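Local coordinates for protein adenosine deaminase 1 (Arthrobacter aurescens, PDB 3RYS) that probably catalyses the zinc-dependent hydrolytic deamination of adenine to hypoxanthine, a step in purine salvage and nitrogen catabolism, at residues A[63-66]-A[67-71]; A[265-268]-A[269-273]; A[300-303]-A[304-308]. All coordinates share one frame; numbering follows the deposited sequence.

Contact 1. Residues A[63-66]-A[67-71]; sequences LDLY and YANMA. With ADE (adenine), chain D.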
ATOM      1  N   LEU A  63       7.207   1.068  12.163  1.00 19.09           N
ATOM      2  CA  LEU A  63       8.109   0.163  11.461  1.00 18.09           C
ATOM      3  C   LEU A  63       8.709  -0.865  12.423  1.00 20.44           C
ATOM      4  O   LEU A  63       8.800  -2.054  12.101  1.00 18.33           O
ATOM      5  CB  LEU A  63       9.216   0.941  10.741  1.00 16.19           C
ATOM      6  CG  LEU A  63       8.824   1.743   9.493  1.00 19.40           C
ATOM      7  CD1 LEU A  63      10.019   2.512   8.940  1.00 17.67           C
ATOM      8  CD2 LEU A  63       8.245   0.835   8.426  1.00 18.91           C
ATOM      9  N   ASP A  64       9.104  -0.411  13.609  1.00 17.30           N
ATOM     10  CA  ASP A  64       9.707  -1.311  14.587  1.00 20.07           C
ATOM     11  C   ASP A  64       8.817  -2.519  14.877  1.00 18.62           C
ATOM     12  O   ASP A  64       9.284  -3.658  14.875  1.00 16.96           O
ATOM     13  CB  ASP A  64      10.050  -0.567  15.879  1.00 20.77           C
ATOM     14  CG  ASP A  64      11.221   0.382  15.708  1.00 21.14           C
ATOM     15  OD1 ASP A  64      12.018   0.181  14.769  1.00 20.65           O
ATOM     16  OD2 ASP A  64      11.341   1.333  16.509  1.00 23.93           O
ATOM     17  N   LEU A  65       7.536  -2.269  15.124  1.00 19.92           N
ATOM     18  CA  LEU A  65       6.590  -3.353  15.356  1.00 22.52           C
ATOM     19  C   LEU A  65       6.370  -4.140  14.059  1.00 20.56           C
ATOM     20  O   LEU A  65       6.468  -5.369  14.030  1.00 19.51           O
ATOM     21  CB  LEU A  65       5.265  -2.802  15.892  1.00 20.79           C
ATOM     22  CG  LEU A  65       4.217  -3.834  16.314  1.00 21.75           C
ATOM     23  CD1 LEU A  65       4.705  -4.609  17.518  1.00 22.03           C
ATOM     24  CD2 LEU A  65       2.886  -3.162  16.609  1.00 23.42           C
ATOM     25  N   TYR A  66       6.082  -3.401  12.993  1.00 17.70           N
ATOM     26  CA  TYR A  66       5.889  -3.939  11.649  1.00 17.15           C
ATOM     27  C   TYR A  66       6.956  -4.963  11.257  1.00 17.39           C
ATOM     28  O   TYR A  66       6.641  -6.034  10.739  1.00 16.14           O
ATOM     29  CB  TYR A  66       5.881  -2.763  10.673  1.00 18.36           C
ATOM     30  CG  TYR A  66       5.858  -3.086   9.198  1.00 17.63           C
ATOM     31  CD1 TYR A  66       7.009  -2.963   8.431  1.00 17.69           C
ATOM     32  CD2 TYR A  66       4.680  -3.454   8.559  1.00 14.56           C
ATOM     33  CE1 TYR A  66       6.997  -3.222   7.075  1.00 16.76           C
ATOM     34  CE2 TYR A  66       4.658  -3.716   7.205  1.00 14.52           C
ATOM     35  CZ  TYR A  66       5.821  -3.601   6.464  1.00 16.56           C
ATOM     36  OH  TYR A  66       5.815  -3.859   5.111  1.00 14.78           O
ATOM     37  N   TYR A  67       8.216  -4.632  11.515  1.00 19.54           N
ATOM     38  CA  TYR A  67       9.324  -5.540  11.228  1.00 17.52           C
ATOM     39  C   TYR A  67       9.418  -6.673  12.248  1.00 18.68           C
ATOM     40  O   TYR A  67       9.699  -7.819  11.891  1.00 17.48           O
ATOM     41  CB  TYR A  67      10.649  -4.774  11.164  1.00 14.48           C
ATOM     42  CG  TYR A  67      10.732  -3.850   9.979  1.00 13.50           C
ATOM     43  CD1 TYR A  67      10.415  -4.303   8.708  1.00 14.82           C
ATOM     44  CD2 TYR A  67      11.118  -2.527  10.128  1.00 14.35           C
ATOM     45  CE1 TYR A  67      10.481  -3.468   7.616  1.00 14.81           C
ATOM     46  CE2 TYR A  67      11.187  -1.679   9.039  1.00 15.20           C
ATOM     47  CZ  TYR A  67      10.866  -2.156   7.784  1.00 15.58           C
ATOM     48  OH  TYR A  67      10.930  -1.328   6.688  1.00 17.14           O
ATOM     49  N   ALA A  68       9.185  -6.348  13.516  1.00 16.35           N
ATOM     50  CA  ALA A  68       9.249  -7.343  14.578  1.00 15.32           C
ATOM     51  C   ALA A  68       8.287  -8.486  14.294  1.00 20.26           C
ATOM     52  O   ALA A  68       8.630  -9.659  14.461  1.00 20.04           O
ATOM     53  CB  ALA A  68       8.932  -6.710  15.915  1.00 17.09           C
ATOM     54  N   ASN A  69       7.083  -8.137  13.854  1.00 20.79           N
ATOM     55  CA  ASN A  69       6.035  -9.125  13.635  1.00 19.62           C
ATOM     56  C   ASN A  69       6.331 -10.089  12.489  1.00 21.49           C
ATOM     57  O   ASN A  69       5.799 -11.204  12.453  1.00 19.51           O
ATOM     58  CB  ASN A  69       4.684  -8.441  13.433  1.00 17.44           C
ATOM     59  CG  ASN A  69       4.103  -7.915  14.731  1.00 22.58           C
ATOM     60  OD1 ASN A  69       3.092  -7.212  14.736  1.00 23.65           O
ATOM     61  ND2 ASN A  69       4.742  -8.256  15.845  1.00 24.72           N
ATOM     62  N   MET A  70       7.190  -9.667  11.568  1.00 15.70           N
ATOM     63  CA  MET A  70       7.520 -10.490  10.411  1.00 16.31           C
ATOM     64  C   MET A  70       8.252 -11.774  10.793  1.00 15.45           C
ATOM     65  O   MET A  70       8.433 -12.660   9.958  1.00 14.82           O
ATOM     66  CB  MET A  70       8.362  -9.700   9.407  1.00 15.78           C
ATOM     67  CG  MET A  70       7.641  -8.534   8.770  1.00 14.39           C
ATOM     68  SD  MET A  70       8.645  -7.773   7.481  1.00 24.28           S
ATOM     69  CE  MET A  70       7.710  -6.285   7.164  1.00 17.00           C
ATOM     70  N   ALA A  71       8.668 -11.872  12.052  1.00 13.68           N
ATOM     71  CA  ALA A  71       9.460 -13.007  12.515  1.00 14.20           C
ATOM     72  C   ALA A  71       8.721 -14.346  12.426  1.00 15.80           C
ATOM     73  O   ALA A  71       9.353 -15.402  12.394  1.00 16.04           O
ATOM     74  CB  ALA A  71       9.952 -12.767  13.933  1.00 12.97           C
TER
HETATM   75  N9  ADE D 345       6.470   0.403   5.331  1.00 18.84           N
HETATM   76  C8  ADE D 345       5.212  -0.129   5.429  1.00 21.89           C
HETATM   77  N7  ADE D 345       4.243   0.762   5.392  1.00 20.30           N
HETATM   78  C5  ADE D 345       4.921   1.967   5.264  1.00 22.54           C
HETATM   79  C6  ADE D 345       4.471   3.302   5.172  1.00 23.31           C
HETATM   80  N6  ADE D 345       3.177   3.640   5.200  1.00 21.81           N
HETATM   81  N1  ADE D 345       5.406   4.272   5.051  1.00 22.49           N
HETATM   82  C2  ADE D 345       6.701   3.923   5.027  1.00 22.84           C
HETATM   83  N3  ADE D 345       7.247   2.706   5.104  1.00 21.82           N
HETATM   84  C4  ADE D 345       6.293   1.765   5.224  1.00 20.84           C

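Contact 2. Residues A[265-268]-A[269-273]; sequences LPEM and LAIGL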
ATOM      1  N   LEU A 265      -7.213  15.269   2.498  1.00 18.85           N
ATOM      2  CA  LEU A 265      -7.846  14.555   1.387  1.00 17.87           C
ATOM      3  C   LEU A 265      -8.968  15.329   0.681  1.00 17.30           C
ATOM      4  O   LEU A 265      -8.970  15.432  -0.544  1.00 18.61           O
ATOM      5  CB  LEU A 265      -8.348  13.177   1.821  1.00 15.18           C
ATOM      6  CG  LEU A 265      -8.898  12.400   0.627  1.00 14.33           C
ATOM      7  CD1 LEU A 265      -7.775  12.111  -0.348  1.00 13.99           C
ATOM      8  CD2 LEU A 265      -9.588  11.119   1.060  1.00 14.27           C
ATOM      9  N   PRO A 266      -9.931  15.871   1.449  1.00 20.95           N
ATOM     10  CA  PRO A 266     -11.021  16.619   0.810  1.00 18.67           C
ATOM     11  C   PRO A 266     -10.491  17.760  -0.054  1.00 17.37           C
ATOM     12  O   PRO A 266     -10.909  17.909  -1.198  1.00 18.40           O
ATOM     13  CB  PRO A 266     -11.803  17.187   2.000  1.00 13.49           C
ATOM     14  CG  PRO A 266     -11.473  16.301   3.142  1.00 15.80           C
ATOM     15  CD  PRO A 266     -10.069  15.828   2.917  1.00 18.42           C
ATOM     16  N   GLU A 267      -9.577  18.550   0.500  1.00 17.09           N
ATOM     17  CA  GLU A 267      -8.992  19.680  -0.211  1.00 19.48           C
ATOM     18  C   GLU A 267      -8.196  19.222  -1.436  1.00 19.49           C
ATOM     19  O   GLU A 267      -8.226  19.872  -2.487  1.00 15.68           O
ATOM     20  CB  GLU A 267      -8.101  20.497   0.733  1.00 18.52           C
ATOM     21  CG  GLU A 267      -7.444  21.714   0.084  1.00 25.00           C
ATOM     22  CD  GLU A 267      -6.558  22.505   1.045  1.00 28.66           C
ATOM     23  OE1 GLU A 267      -6.311  22.030   2.175  1.00 26.48           O
ATOM     24  OE2 GLU A 267      -6.104  23.607   0.667  1.00 30.70           O
ATOM     25  N   MET A 268      -7.490  18.100  -1.290  1.00 16.28           N
ATOM     26  CA  MET A 268      -6.680  17.539  -2.370  1.00 17.74           C
ATOM     27  C   MET A 268      -7.562  17.135  -3.544  1.00 17.46           C
ATOM     28  O   MET A 268      -7.221  17.359  -4.710  1.00 13.56           O
ATOM     29  CB  MET A 268      -5.883  16.324  -1.880  1.00 16.80           C
ATOM     30  CG  MET A 268      -4.832  16.639  -0.824  1.00 17.21           C
ATOM     31  SD  MET A 268      -4.080  15.161  -0.107  1.00 19.23           S
ATOM     32  CE  MET A 268      -2.830  14.759  -1.334  1.00 13.83           C
ATOM     33  N   LEU A 269      -8.699  16.527  -3.220  1.00 17.76           N
ATOM     34  CA  LEU A 269      -9.670  16.137  -4.227  1.00 17.14           C
ATOM     35  C   LEU A 269     -10.255  17.381  -4.886  1.00 17.80           C
ATOM     36  O   LEU A 269     -10.290  17.486  -6.112  1.00 20.62           O
ATOM     37  CB  LEU A 269     -10.774  15.294  -3.596  1.00 14.08           C
ATOM     38  CG  LEU A 269     -11.768  14.627  -4.543  1.00 15.39           C
ATOM     39  CD1 LEU A 269     -11.059  13.658  -5.478  1.00 14.41           C
ATOM     40  CD2 LEU A 269     -12.851  13.914  -3.748  1.00 16.72           C
ATOM     41  N   ALA A 270     -10.698  18.330  -4.069  1.00 14.97           N
ATOM     42  CA  ALA A 270     -11.284  19.561  -4.584  1.00 17.94           C
ATOM     43  C   ALA A 270     -10.364  20.307  -5.552  1.00 17.41           C
ATOM     44  O   ALA A 270     -10.835  20.878  -6.534  1.00 20.25           O
ATOM     45  CB  ALA A 270     -11.713  20.473  -3.444  1.00 18.73           C
ATOM     46  N   ILE A 271      -9.061  20.309  -5.281  1.00 16.02           N
ATOM     47  CA  ILE A 271      -8.128  21.035  -6.143  1.00 16.88           C
ATOM     48  C   ILE A 271      -7.621  20.218  -7.330  1.00 20.12           C
ATOM     49  O   ILE A 271      -6.755  20.677  -8.075  1.00 20.67           O
ATOM     50  CB  ILE A 271      -6.924  21.597  -5.371  1.00 16.73           C
ATOM     51  CG1 ILE A 271      -6.103  20.458  -4.764  1.00 18.38           C
ATOM     52  CG2 ILE A 271      -7.382  22.598  -4.314  1.00 20.07           C
ATOM     53  CD1 ILE A 271      -4.917  20.932  -3.944  1.00 18.58           C
ATOM     54  N   GLY A 272      -8.155  19.011  -7.502  1.00 18.65           N
ATOM     55  CA  GLY A 272      -7.893  18.234  -8.699  1.00 14.79           C
ATOM     56  C   GLY A 272      -6.732  17.259  -8.646  1.00 19.74           C
ATOM     57  O   GLY A 272      -6.404  16.637  -9.658  1.00 19.25           O
ATOM     58  N   LEU A 273      -6.096  17.123  -7.485  1.00 16.26           N
ATOM     59  CA  LEU A 273      -5.063  16.107  -7.326  1.00 15.90           C
ATOM     60  C   LEU A 273      -5.677  14.737  -7.584  1.00 16.44           C
ATOM     61  O   LEU A 273      -6.761  14.436  -7.083  1.00 19.14           O
ATOM     62  CB  LEU A 273      -4.452  16.153  -5.923  1.00 16.34           C
ATOM     63  CG  LEU A 273      -3.587  17.363  -5.575  1.00 15.13           C
ATOM     64  CD1 LEU A 273      -3.149  17.296  -4.125  1.00 15.58           C
ATOM     65  CD2 LEU A 273      -2.383  17.432  -6.496  1.00 16.31           C
TER

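Contact 3. Residues A[300-303]-A[304-308]; sequences LEFS and VPEQA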
ATOM      1  N   LEU A 300     -15.567  13.195   7.523  1.00 20.45           N
ATOM      2  CA  LEU A 300     -15.311  14.280   6.577  1.00 17.73           C
ATOM      3  C   LEU A 300     -16.468  14.509   5.604  1.00 23.28           C
ATOM      4  O   LEU A 300     -16.353  15.301   4.664  1.00 21.37           O
ATOM      5  CB  LEU A 300     -14.007  14.035   5.816  1.00 22.55           C
ATOM      6  CG  LEU A 300     -12.727  14.250   6.630  1.00 21.54           C
ATOM      7  CD1 LEU A 300     -11.494  13.769   5.877  1.00 15.31           C
ATOM      8  CD2 LEU A 300     -12.588  15.714   7.009  1.00 17.15           C
ATOM      9  N   GLU A 301     -17.574  13.805   5.837  1.00 22.30           N
ATOM     10  CA  GLU A 301     -18.823  14.006   5.100  1.00 19.98           C
ATOM     11  C   GLU A 301     -18.702  13.828   3.589  1.00 17.07           C
ATOM     12  O   GLU A 301     -19.346  14.536   2.818  1.00 15.28           O
ATOM     13  CB  GLU A 301     -19.412  15.379   5.412  1.00 24.89           C
ATOM     14  CG  GLU A 301     -19.179  15.834   6.840  1.00 35.38           C
ATOM     15  CD  GLU A 301     -20.099  16.966   7.230  1.00 50.99           C
ATOM     16  OE1 GLU A 301     -21.312  16.839   6.967  1.00 57.23           O
ATOM     17  OE2 GLU A 301     -19.620  17.975   7.792  1.00 54.23           O
ATOM     18  N   PHE A 302     -17.879  12.875   3.175  1.00 17.38           N
ATOM     19  CA  PHE A 302     -17.766  12.527   1.770  1.00 17.73           C
ATOM     20  C   PHE A 302     -19.090  12.010   1.226  1.00 20.28           C
ATOM     21  O   PHE A 302     -19.721  11.140   1.827  1.00 25.36           O
ATOM     22  CB  PHE A 302     -16.673  11.478   1.577  1.00 16.67           C
ATOM     23  CG  PHE A 302     -15.301  12.060   1.482  1.00 19.25           C
ATOM     24  CD1 PHE A 302     -14.766  12.776   2.538  1.00 21.84           C
ATOM     25  CD2 PHE A 302     -14.550  11.909   0.333  1.00 19.13           C
ATOM     26  CE1 PHE A 302     -13.501  13.325   2.448  1.00 18.71           C
ATOM     27  CE2 PHE A 302     -13.287  12.457   0.239  1.00 16.91           C
ATOM     28  CZ  PHE A 302     -12.763  13.163   1.297  1.00 17.35           C
ATOM     29  N   SER A 303     -19.505  12.550   0.085  1.00 16.25           N
ATOM     30  CA  SER A 303     -20.737  12.129  -0.571  1.00 17.34           C
ATOM     31  C   SER A 303     -20.514  10.891  -1.435  1.00 19.99           C
ATOM     32  O   SER A 303     -19.376  10.503  -1.702  1.00 19.29           O
ATOM     33  CB  SER A 303     -21.266  13.253  -1.454  1.00 19.00           C
ATOM     34  OG  SER A 303     -20.453  13.403  -2.606  1.00 19.81           O
ATOM     35  N   VAL A 304     -21.608  10.281  -1.880  1.00 17.18           N
ATOM     36  CA  VAL A 304     -21.535   9.136  -2.779  1.00 19.10           C
ATOM     37  C   VAL A 304     -20.758   9.469  -4.060  1.00 18.98           C
ATOM     38  O   VAL A 304     -19.839   8.738  -4.439  1.00 16.59           O
ATOM     39  CB  VAL A 304     -22.943   8.587  -3.130  1.00 19.23           C
ATOM     40  CG1 VAL A 304     -22.873   7.660  -4.333  1.00 21.99           C
ATOM     41  CG2 VAL A 304     -23.553   7.875  -1.934  1.00 15.05           C
ATOM     42  N   PRO A 305     -21.126  10.574  -4.733  1.00 21.39           N
ATOM     43  CA  PRO A 305     -20.401  10.990  -5.939  1.00 17.54           C
ATOM     44  C   PRO A 305     -18.928  11.266  -5.651  1.00 19.27           C
ATOM     45  O   PRO A 305     -18.074  11.014  -6.500  1.00 20.79           O
ATOM     46  CB  PRO A 305     -21.105  12.289  -6.340  1.00 19.68           C
ATOM     47  CG  PRO A 305     -22.468  12.181  -5.749  1.00 18.77           C
ATOM     48  CD  PRO A 305     -22.293  11.433  -4.465  1.00 21.13           C
ATOM     49  N   GLU A 306     -18.629  11.786  -4.466  1.00 19.66           N
ATOM     50  CA  GLU A 306     -17.239  12.035  -4.105  1.00 17.82           C
ATOM     51  C   GLU A 306     -16.494  10.710  -3.928  1.00 20.18           C
ATOM     52  O   GLU A 306     -15.425  10.510  -4.515  1.00 18.95           O
ATOM     53  CB  GLU A 306     -17.151  12.915  -2.853  1.00 18.76           C
ATOM     54  CG  GLU A 306     -17.563  14.372  -3.107  1.00 22.49           C
ATOM     55  CD  GLU A 306     -17.717  15.191  -1.829  1.00 27.21           C
ATOM     56  OE1 GLU A 306     -17.864  14.590  -0.743  1.00 26.32           O
ATOM     57  OE2 GLU A 306     -17.696  16.439  -1.909  1.00 28.16           O
ATOM     58  N   GLN A 307     -17.074   9.808  -3.133  1.00 18.08           N
ATOM     59  CA  GLN A 307     -16.553   8.452  -2.964  1.00 14.54           C
ATOM     60  C   GLN A 307     -16.322   7.765  -4.307  1.00 16.48           C
ATOM     61  O   GLN A 307     -15.299   7.109  -4.519  1.00 15.02           O
ATOM     62  CB  GLN A 307     -17.519   7.608  -2.134  1.00 16.12           C
ATOM     63  CG  GLN A 307     -17.238   7.576  -0.642  1.00 17.59           C
ATOM     64  CD  GLN A 307     -18.295   6.787   0.122  1.00 21.84           C
ATOM     65  OE1 GLN A 307     -19.456   7.193   0.192  1.00 19.82           O
ATOM     66  NE2 GLN A 307     -17.896   5.654   0.698  1.00 19.02           N
ATOM     67  N   ALA A 308     -17.284   7.909  -5.212  1.00 16.09           N
ATOM     68  CA  ALA A 308     -17.175   7.307  -6.535  1.00 17.41           C
ATOM     69  C   ALA A 308     -15.972   7.856  -7.295  1.00 15.54           C
ATOM     70  O   ALA A 308     -15.237   7.110  -7.938  1.00 15.10           O
ATOM     71  CB  ALA A 308     -18.445   7.538  -7.326  1.00 17.69           C
TER

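Contact 1. Residues A[63-66]-A[67-71]
Tyr66 and Tyr67 meet edge to face in the last turns of helix 59-69, a helix that lends Leu63 and Tyr66 to the adenine pocket of this TIM-barrel-type metallo-dependent hydrolase. Their ring centroids lie 5.1 Å apart with the planes at 65°, and Tyr66 presents its edge to a face of Tyr67. The two faces of Tyr66 are used differently. Over one stands C8 of the bound adenine, 3.7 Å from Tyr66 CZ and offset toward the rim of the ring. Above the opposite face, at a distance, stands SD of Met70, 5.3 Å from the Tyr66 ring centroid, a Met-aromatic contact. The methyl CE of Met70 is modelled over the same face, but its exact position, and with it the closeness of the CH-pi contact, is doubtful. Leu63 also reaches the ligand: its branch CD2 comes to 3.6 Å from ADE N9, while its CB packs against Tyr67 CE2 at 3.7 Å, the two side chains running alongside each other.

Different first torsions separate the two neighbouring tyrosines. Tyr66 has CG anti to the backbone N (chi1 173°), whereas Tyr67 has CG anti to the carbonyl carbon (chi1 -68°), which sends the rings out on different courses that cross near their CE1 atoms.

Farther out, Tyr66 OH is hydrogen-bonded to Asp103 OD2 and Tyr67 OH to Ser172 OG; Ser172 N also bonds the adenine, which makes Tyr67 a second-shell residue behind Ser172. Helix 104-108 covers Met70 through Ala106 and His107. Beneath the side chains the helical i to i+4 bonds persist: Tyr67 N to Leu63 O at 2.7 Å, Ala68 N to Asp64 O, and Asn69 N to Leu65 O at 2.8 Å.

Contact 2. Residues A[265-268]-A[269-273]
Met268 and Leu273 meet across the C-terminal end of helix 265-270, where the chain leaves the helix through a Schellman motif and turns toward strand 275-277. Among the backbone bonds, three are regular i to i+4 links: Leu269 N to Leu265 O, Ala270 N to Pro266 O and Ile271 N to Glu267 O, each 2.9 Å long. The last of these is the most bent at its hydrogen. Past Ile271 the pattern changes. Gly272 takes a positive phi of 93°, and its N bonds Leu269 O at 3.0 Å. Leu273 N reaches back to Met268 O at 3.0 Å, a weak bond by its angle of 133°.

Apolar contacts span this reversal. Leu273 CD1 lies 3.7 Å from Met268 CB and also approaches Met268 CG; farther along the methionine, the bend at chi3 (82°) brings CE near Leu273 CD1 as well. Strand 275-277 receives Leu265, Met268 and Leu269 through Val275, while Leu273 packs on Leu237 and Val238 of helix 231-240.

CG1 of Ile271 lies alongside two carbonyl oxygens of the last turn. The first torsion places this branch between the isoleucine's own backbone N and carbonyl carbon, which sets it beside the carbonyl oxygens of Glu267 and Met268, CG1 being 3.3 Å from Met268 O.

Contact 3. Residues A[300-303]-A[304-308]
Ser303 and Glu306 close a capping box at the start of helix 304-317, and the close part of the contact centres on these two residues. Ser303 OG accepts from Glu306 N at 3.1 Å; in return Ser303 N donates to Glu306 OE1 at 2.7 Å, with a nearly straight N-H...O angle of 168°. The amide meets OE1 on its anti side, 33° out of the carboxylate plane. A chi1 of 72° sets OG between the serine's backbone N and carbonyl carbon, within reach of the first helical turn. Gln307 N to Ser303 O, 2.8 Å, opens the helical i to i+4 bonding.

Around this box the two flanks differ. Inward, Phe302 is buried against Leu265, Pro266 and Leu296, and Gln307 packs on Phe293, Val297 and Trp335. Outward, Glu301 and Pro305 are exposed; Pro305 CD lies beside Ser303 OG, and Glu301 has only a marginal approach to Glu306.

The amides of Ser303 and Glu306, at the helix start, are thus each given a side-chain acceptor, and the carboxylate of Glu306, lying at the N-terminal end of the helix, would probably be stabilised in its charged form.

From the N terminus, contact 1 comes first, on helix 59-69; contacts 2 and 3 follow in the last quarter of the chain. All three are local contacts in series: none nests within another or crosses it, and none closes a long loop. Contact 1 stands apart at the adenine pocket, its centre about 33 Å from that of contact 2, on the other side of the chain's centre. Contact 2 ends helix 265-270 ahead of strand 275-277, and contact 3 turns the chain from helix 289-300 into helix 304-317. These two touch: Pro266 CG lies 3.7 Å from both Phe302 CE1 and Leu300 CD1, joining the two helix-end regions.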